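2,5-dihydroxypyridine 5,6-dioxygenase (Pseudomonas putida KT2440, PDB 7CUP) catalyses the iron-dependent, dioxygen-consuming cleavage of the 2,5-dihydroxypyridine ring between carbons 5 and 6, giving N-formylmaleamate in the aerobic breakdown of nicotinate. Local coordinates at residues 64-69 and 73-78; 253-258 and 315-320. One frame throughout, in Å; residues are numbered along the deposited sequence.

Contact 1: residues 64-69 and 73-78; sequences HPTAMG and TAYCGD
His64 lies against Tyr75 from its CB to its ring and ends in a bond to the backbone of Asp78. CB starts the contact over one face of the phenol ring, 4.0 Å from the centroid of the Tyr75 ring and displaced toward its rim, a CH-pi approach. Further out, His64 CG and CD2 both close on the same corner of the phenol, CG standing 3.3 Å from Tyr75 CD1. The two ring planes are inclined at 36°, neither stacked nor edge-to-face. His64 ND1 stays 3.9 Å from Tyr75 CD1, while His64 CE1 comes to 3.3 Å from Asp78 O. At the far end His64 NE2 gives its hydrogen to Asp78 O at 2.9 Å. That oxygen lies near the imidazole plane, but the bond is bent, 132° at the hydrogen, and helps fix the rotation of the imidazole.

Tyr75 reaches across because its CG is anti to the backbone N (chi1 -160°). Its CB meets the methyl of Ala67 (Tyr75 CB to Ala67 CB, 3.7 Å), and its hydroxyl has a weak link to a water that accepts a bond from Thr66 N. Both segments belong to the irregular connection between strand 53-58 and helix 85-92; Met68 and Ala74 pack on Tyr251 of helix 243-253, and Met68 also touches Gln275 of the second subunit.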
ATOM      1  N   HIS A  64      16.358  21.491  -0.315  1.00 28.60           N
ATOM      2  CA  HIS A  64      17.595  22.277  -0.519  1.00 27.67           C
ATOM      3  C   HIS A  64      18.360  21.668  -1.693  1.00 27.32           C
ATOM      4  O   HIS A  64      18.959  20.598  -1.561  1.00 27.03           O
ATOM      5  CB  HIS A  64      18.332  22.285   0.814  1.00 30.69           C
ATOM      6  CG  HIS A  64      17.556  22.926   1.913  1.00 32.46           C
ATOM      7  ND1 HIS A  64      16.909  22.179   2.886  1.00 35.50           N
ATOM      8  CD2 HIS A  64      17.318  24.226   2.195  1.00 31.57           C
ATOM      9  CE1 HIS A  64      16.342  22.994   3.751  1.00 33.50           C
ATOM     10  NE2 HIS A  64      16.569  24.256   3.339  1.00 35.32           N
ATOM     11  N   PRO A  65      18.316  22.278  -2.898  1.00 26.22           N
ATOM     12  CA  PRO A  65      18.925  21.669  -4.081  1.00 25.60           C
ATOM     13  C   PRO A  65      20.415  21.330  -3.909  1.00 23.40           C
ATOM     14  O   PRO A  65      20.844  20.336  -4.477  1.00 23.28           O
ATOM     15  CB  PRO A  65      18.777  22.702  -5.207  1.00 24.97           C
ATOM     16  CG  PRO A  65      18.050  23.887  -4.628  1.00 26.65           C
ATOM     17  CD  PRO A  65      17.658  23.553  -3.199  1.00 27.63           C
ATOM     18  N   THR A  66      21.158  22.105  -3.108  1.00 22.32           N
ATOM     19  CA  THR A  66      22.628  21.947  -2.968  1.00 23.81           C
ATOM     20  C   THR A  66      22.983  21.013  -1.807  1.00 24.98           C
ATOM     21  O   THR A  66      24.172  20.619  -1.709  1.00 25.25           O
ATOM     22  CB  THR A  66      23.302  23.313  -2.851  1.00 25.48           C
ATOM     23  OG1 THR A  66      22.891  23.888  -1.613  1.00 24.03           O
ATOM     24  CG2 THR A  66      22.952  24.219  -4.012  1.00 26.69           C
ATOM     25  N   ALA A  67      22.010  20.635  -0.974  1.00 26.21           N
ATOM     26  CA  ALA A  67      22.284  19.765   0.195  1.00 27.15           C
ATOM     27  C   ALA A  67      22.702  18.386  -0.313  1.00 25.03           C
ATOM     28  O   ALA A  67      22.120  17.918  -1.300  1.00 24.59           O
ATOM     29  CB  ALA A  67      21.074  19.681   1.106  1.00 28.70           C
ATOM     30  N   MET A  68      23.655  17.746   0.361  1.00 27.02           N
ATOM     31  CA  MET A  68      24.044  16.353   0.044  1.00 26.37           C
ATOM     32  C   MET A  68      23.621  15.406   1.184  1.00 25.06           C
ATOM     33  O   MET A  68      23.756  15.784   2.357  1.00 23.27           O
ATOM     34  CB  MET A  68      25.553  16.258  -0.223  1.00 28.94           C
ATOM     35  CG  MET A  68      26.005  17.119  -1.399  1.00 30.47           C
ATOM     36  SD  MET A  68      27.756  16.886  -1.763  1.00 30.66           S
ATOM     37  CE  MET A  68      28.485  17.821  -0.426  1.00 26.85           C
ATOM     38  N   GLY A  69      23.180  14.195   0.811  1.00 24.85           N
ATOM     39  CA  GLY A  69      22.759  13.114   1.720  1.00 23.61           C
ATOM     40  C   GLY A  69      21.375  13.389   2.255  1.00 23.79           C
ATOM     41  O   GLY A  69      20.850  14.434   1.945  1.00 27.99           O
ATOM     42  N   THR A  73      19.826  17.565   9.313  1.00 29.76           N
ATOM     43  CA  THR A  73      20.686  18.459  10.147  1.00 32.36           C
ATOM     44  C   THR A  73      21.833  19.028   9.304  1.00 33.28           C
ATOM     45  O   THR A  73      22.463  20.003   9.759  1.00 36.77           O
ATOM     46  CB  THR A  73      21.270  17.749  11.379  1.00 30.18           C
ATOM     47  OG1 THR A  73      22.312  16.865  10.960  1.00 29.37           O
ATOM     48  CG2 THR A  73      20.205  17.007  12.154  1.00 31.52           C
ATOM     49  N   ALA A  74      22.108  18.444   8.136  1.00 31.43           N
ATOM     50  CA  ALA A  74      23.264  18.822   7.297  1.00 31.38           C
ATOM     51  C   ALA A  74      23.093  20.245   6.729  1.00 32.85           C
ATOM     52  O   ALA A  74      24.111  20.936   6.534  1.00 37.35           O
ATOM     53  CB  ALA A  74      23.427  17.796   6.208  1.00 32.98           C
ATOM     54  N   TYR A  75      21.864  20.693   6.461  1.00 31.89           N
ATOM     55  CA  TYR A  75      21.602  21.936   5.696  1.00 32.39           C
ATOM     56  C   TYR A  75      20.521  22.805   6.355  1.00 35.07           C
ATOM     57  O   TYR A  75      19.308  22.553   6.141  1.00 34.30           O
ATOM     58  CB  TYR A  75      21.185  21.612   4.270  1.00 34.76           C
ATOM     59  CG  TYR A  75      21.380  22.774   3.331  1.00 34.98           C
ATOM     60  CD1 TYR A  75      20.447  23.802   3.252  1.00 32.95           C
ATOM     61  CD2 TYR A  75      22.507  22.848   2.539  1.00 31.92           C
ATOM     62  CE1 TYR A  75      20.620  24.868   2.385  1.00 35.26           C
ATOM     63  CE2 TYR A  75      22.695  23.905   1.664  1.00 36.65           C
ATOM     64  CZ  TYR A  75      21.759  24.923   1.599  1.00 33.42           C
ATOM     65  OH  TYR A  75      21.972  25.950   0.738  1.00 31.89           O
ATOM     66  N   CYS A  76      20.960  23.855   7.060  1.00 33.15           N
ATOM     67  CA  CYS A  76      20.100  24.797   7.830  1.00 38.22           C
ATOM     68  C   CYS A  76      19.734  25.971   6.931  1.00 36.68           C
ATOM     69  O   CYS A  76      20.534  26.886   6.778  1.00 41.04           O
ATOM     70  CB  CYS A  76      20.809  25.279   9.091  1.00 40.48           C
ATOM     71  SG  CYS A  76      21.213  23.914  10.198  1.00 44.72           S
ATOM     72  N   GLY A  77      18.582  25.896   6.295  1.00 39.93           N
ATOM     73  CA  GLY A  77      18.068  27.023   5.509  1.00 40.84           C
ATOM     74  C   GLY A  77      16.616  27.282   5.812  1.00 34.48           C
ATOM     75  O   GLY A  77      16.211  27.122   6.968  1.00 33.83           O
ATOM     76  N   ASP A  78      15.878  27.666   4.776  1.00 34.30           N
ATOM     77  CA  ASP A  78      14.409  27.779   4.811  1.00 33.26           C
ATOM     78  C   ASP A  78      13.881  26.393   5.153  1.00 32.67           C
ATOM     79  O   ASP A  78      14.652  25.407   5.125  1.00 29.96           O
ATOM     80  CB  ASP A  78      13.880  28.350   3.494  1.00 34.92           C
ATOM     81  CG  ASP A  78      14.331  29.781   3.253  1.00 35.59           C
ATOM     82  OD1 ASP A  78      14.890  30.385   4.174  1.00 34.33           O
ATOM     83  OD2 ASP A  78      14.151  30.265   2.130  1.00 40.80           O
TER
HETATM   84  O   HOH W   1      20.346  24.496  -1.647  1.00 29.44           O

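Contact 2: residues 253-258 and 315-320; sequences KYFNDP and TPCHLD. With FE (Fe (III) ion), chain G.
Cys317 sits on Phe255, its CB almost straight above the centre of the ring at 3.5 Å from the centroid of Phe255, only 11° off the normal. Its thiol leans out over one side of the ring, with Cys317 SG 3.4 Å from Phe255 CE2, a sulfur-aromatic contact of oblique geometry. The other face of the phenyl is covered by Tyr254 CD2, so the phenyl lies between Cys317 and Tyr254, with the ring of Tyr251 edge-to-face to it. Pro316 adds a looser touch through its ring, CG lying 4.0 Å from Phe255 CD1. Shortening Phe255 to an alanine is likely to open a gap beneath Cys317 CB and leave Pro316 CG and the Tyr254 ring without the surface they rest on.

The packed segments are a turn at the end of helix 243-253, where Asn256 leaves helical geometry with positive phi, and 315-320, which runs from a loop into strand 319-323 of an antiparallel sheet. This second segment carries two iron ligands, one from the approach and one from the strand: His318 NE2 binds the ferric ion at 2.2 Å and Asp320 OD1 binds it at 2.3 Å. His265, Ser302 and two waters complete the site, and Asp320 OD2 accepts a bond from one of these waters while forming a salt bridge with Arg293.

Away from the phenyl the contact thins to a single polar pair at the partly exposed Asp257. With chi1 at -172° the Thr315 hydroxyl swings beside its carbonyl carbon, opposite the amide nitrogen, and Thr315 OG1 donates to Asp257 OD2 at 3.0 Å, arriving from above the carboxylate plane, 55° out of it. The other carboxylate oxygen, Asp257 OD1, takes the amide hydrogen of Glu259, which limits turning of the group.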
ATOM      1  N   LYS A 253      34.370  23.694   2.215  1.00 30.86           N
ATOM      2  CA  LYS A 253      34.610  24.743   1.187  1.00 33.33           C
ATOM      3  C   LYS A 253      33.499  24.676   0.127  1.00 31.99           C
ATOM      4  O   LYS A 253      33.269  25.684  -0.546  1.00 27.92           O
ATOM      5  CB  LYS A 253      36.028  24.676   0.600  1.00 38.14           C
ATOM      6  CG  LYS A 253      36.363  23.478  -0.274  1.00 50.48           C
ATOM      7  CD  LYS A 253      35.727  23.466  -1.680  1.00 57.71           C
ATOM      8  CE  LYS A 253      35.683  22.081  -2.315  1.00 53.79           C
ATOM      9  NZ  LYS A 253      34.321  21.676  -2.748  1.00 50.15           N
ATOM     10  N   TYR A 254      32.796  23.545   0.016  1.00 27.50           N
ATOM     11  CA  TYR A 254      31.691  23.333  -0.946  1.00 25.54           C
ATOM     12  C   TYR A 254      30.698  24.486  -0.862  1.00 26.08           C
ATOM     13  O   TYR A 254      30.140  24.926  -1.887  1.00 27.71           O
ATOM     14  CB  TYR A 254      30.975  22.018  -0.643  1.00 24.86           C
ATOM     15  CG  TYR A 254      29.670  21.798  -1.364  1.00 23.89           C
ATOM     16  CD1 TYR A 254      29.626  21.628  -2.722  1.00 25.83           C
ATOM     17  CD2 TYR A 254      28.472  21.766  -0.666  1.00 25.69           C
ATOM     18  CE1 TYR A 254      28.428  21.399  -3.385  1.00 26.72           C
ATOM     19  CE2 TYR A 254      27.271  21.517  -1.300  1.00 26.75           C
ATOM     20  CZ  TYR A 254      27.246  21.343  -2.669  1.00 26.67           C
ATOM     21  OH  TYR A 254      26.063  21.095  -3.297  1.00 25.92           O
ATOM     22  N   PHE A 255      30.475  24.977   0.338  1.00 29.14           N
ATOM     23  CA  PHE A 255      29.402  25.961   0.619  1.00 34.05           C
ATOM     24  C   PHE A 255      29.882  27.362   0.249  1.00 36.80           C
ATOM     25  O   PHE A 255      29.064  28.250   0.245  1.00 38.92           O
ATOM     26  CB  PHE A 255      29.002  25.883   2.092  1.00 34.38           C
ATOM     27  CG  PHE A 255      28.356  24.566   2.436  1.00 35.38           C
ATOM     28  CD1 PHE A 255      26.987  24.396   2.297  1.00 32.68           C
ATOM     29  CD2 PHE A 255      29.123  23.489   2.856  1.00 32.54           C
ATOM     30  CE1 PHE A 255      26.397  23.180   2.616  1.00 35.98           C
ATOM     31  CE2 PHE A 255      28.526  22.270   3.164  1.00 32.71           C
ATOM     32  CZ  PHE A 255      27.167  22.112   3.026  1.00 34.57           C
ATOM     33  N   ASN A 256      31.168  27.529  -0.042  1.00 38.41           N
ATOM     34  CA  ASN A 256      31.767  28.818  -0.463  1.00 42.83           C
ATOM     35  C   ASN A 256      31.225  29.940   0.427  1.00 39.65           C
ATOM     36  O   ASN A 256      30.558  30.847  -0.093  1.00 40.29           O
ATOM     37  CB  ASN A 256      31.544  29.125  -1.947  1.00 46.42           C
ATOM     38  CG  ASN A 256      32.354  30.337  -2.367  1.00 48.87           C
ATOM     39  OD1 ASN A 256      31.876  31.193  -3.108  1.00 61.69           O
ATOM     40  ND2 ASN A 256      33.576  30.437  -1.868  1.00 49.89           N
ATOM     41  N   ASP A 257      31.507  29.857   1.724  1.00 36.87           N
ATOM     42  CA  ASP A 257      30.986  30.791   2.746  1.00 36.69           C
ATOM     43  C   ASP A 257      31.885  30.704   3.966  1.00 37.39           C
ATOM     44  O   ASP A 257      32.011  29.640   4.563  1.00 39.37           O
ATOM     45  CB  ASP A 257      29.549  30.467   3.139  1.00 37.19           C
ATOM     46  CG  ASP A 257      28.900  31.494   4.059  1.00 40.75           C
ATOM     47  OD1 ASP A 257      29.606  32.436   4.507  1.00 34.37           O
ATOM     48  OD2 ASP A 257      27.685  31.323   4.350  1.00 43.45           O
ATOM     49  N   PRO A 258      32.544  31.813   4.363  1.00 38.31           N
ATOM     50  CA  PRO A 258      33.375  31.802   5.570  1.00 36.76           C
ATOM     51  C   PRO A 258      32.609  31.572   6.882  1.00 32.42           C
ATOM     52  O   PRO A 258      33.223  31.222   7.858  1.00 33.29           O
ATOM     53  CB  PRO A 258      34.093  33.166   5.547  1.00 38.47           C
ATOM     54  CG  PRO A 258      33.324  34.023   4.569  1.00 40.72           C
ATOM     55  CD  PRO A 258      32.618  33.079   3.617  1.00 39.61           C
ATOM     56  N   THR A 315      24.466  30.588   7.849  1.00 33.04           N
ATOM     57  CA  THR A 315      25.038  29.664   6.829  1.00 34.55           C
ATOM     58  C   THR A 315      24.378  28.293   6.980  1.00 29.55           C
ATOM     59  O   THR A 315      24.060  27.882   8.089  1.00 25.08           O
ATOM     60  CB  THR A 315      26.565  29.574   6.955  1.00 33.27           C
ATOM     61  OG1 THR A 315      27.072  28.835   5.848  1.00 38.22           O
ATOM     62  CG2 THR A 315      27.009  28.914   8.238  1.00 34.37           C
ATOM     63  N   PRO A 316      24.061  27.585   5.877  1.00 33.44           N
ATOM     64  CA  PRO A 316      23.399  26.284   5.970  1.00 32.37           C
ATOM     65  C   PRO A 316      24.314  25.151   6.451  1.00 33.60           C
ATOM     66  O   PRO A 316      23.808  24.173   6.955  1.00 34.24           O
ATOM     67  CB  PRO A 316      22.987  26.002   4.525  1.00 34.69           C
ATOM     68  CG  PRO A 316      24.004  26.742   3.700  1.00 35.99           C
ATOM     69  CD  PRO A 316      24.284  28.000   4.487  1.00 34.29           C
ATOM     70  N   CYS A 317      25.628  25.284   6.263  1.00 32.13           N
ATOM     71  CA  CYS A 317      26.592  24.205   6.609  1.00 31.17           C
ATOM     72  C   CYS A 317      26.662  24.014   8.131  1.00 30.90           C
ATOM     73  O   CYS A 317      27.099  24.924   8.834  1.00 30.17           O
ATOM     74  CB  CYS A 317      27.961  24.514   6.038  1.00 33.39           C
ATOM     75  SG  CYS A 317      29.166  23.202   6.336  1.00 33.28           S
ATOM     76  N   HIS A 318      26.283  22.832   8.618  1.00 28.59           N
ATOM     77  CA  HIS A 318      26.179  22.524  10.061  1.00 27.89           C
ATOM     78  C   HIS A 318      26.860  21.186  10.382  1.00 28.59           C
ATOM     79  O   HIS A 318      26.459  20.140   9.808  1.00 25.93           O
ATOM     80  CB  HIS A 318      24.705  22.525  10.446  1.00 31.79           C
ATOM     81  CG  HIS A 318      24.494  22.023  11.826  1.00 32.90           C
ATOM     82  ND1 HIS A 318      23.875  20.826  12.083  1.00 34.89           N
ATOM     83  CD2 HIS A 318      24.891  22.523  13.008  1.00 32.35           C
ATOM     84  CE1 HIS A 318      23.867  20.607  13.375  1.00 34.38           C
ATOM     85  NE2 HIS A 318      24.475  21.636  13.959  1.00 35.37           N
ATOM     86  N   LEU A 319      27.827  21.198  11.303  1.00 26.93           N
ATOM     87  CA  LEU A 319      28.475  19.966  11.837  1.00 27.19           C
ATOM     88  C   LEU A 319      28.273  19.885  13.347  1.00 26.42           C
ATOM     89  O   LEU A 319      28.298  20.939  14.010  1.00 25.41           O
ATOM     90  CB  LEU A 319      29.968  19.970  11.506  1.00 24.94           C
ATOM     91  CG  LEU A 319      30.308  20.134  10.029  1.00 29.68           C
ATOM     92  CD1 LEU A 319      31.821  20.181   9.857  1.00 31.49           C
ATOM     93  CD2 LEU A 319      29.705  19.020   9.175  1.00 28.80           C
ATOM     94  N   ASP A 320      27.986  18.677  13.839  1.00 26.26           N
ATOM     95  CA  ASP A 320      27.996  18.287  15.269  1.00 23.92           C
ATOM     96  C   ASP A 320      29.139  17.308  15.435  1.00 22.70           C
ATOM     97  O   ASP A 320      29.216  16.322  14.651  1.00 22.90           O
ATOM     98  CB  ASP A 320      26.665  17.694  15.723  1.00 25.13           C
ATOM     99  CG  ASP A 320      25.611  18.763  15.932  1.00 29.97           C
ATOM    100  OD1 ASP A 320      26.005  19.901  16.154  1.00 30.12           O
ATOM    101  OD2 ASP A 320      24.419  18.452  15.827  1.00 30.13           O
TER
HETATM  102 FE    FE G 401      24.890  21.912  16.098  1.00 43.68          FE
HETATM  103  O   HOH W   2      22.898  20.776  16.415  1.00 30.85           O
HETATM  104  O   HOH W   3      24.080  24.020  15.449  1.00 37.96           O

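Contacts 1 and 2 have centres about 10 Å apart and meet along a shared boundary. Pro316 CB packs 3.4 Å from Tyr75 CZ, and backbone hydrogen bonding joins Cys76 to Pro316. Two further probable hydrogen bonds cross between them: Tyr254 OH with Thr66 O at 2.5 Å, and His318 ND1 with Thr73 O at 2.8 Å. The second bears directly on the metal site, since it puts the Thr73 carbonyl in the second shell of the iron, where it probably fixes the rotation of the His318 imidazole. Contact 1 itself supplies no ligand; the side chain of Ala74 is about 11 Å from the iron, whereas 315-320 provides two of its protein ligands. Both contacts also reach Gln275 of the second subunit.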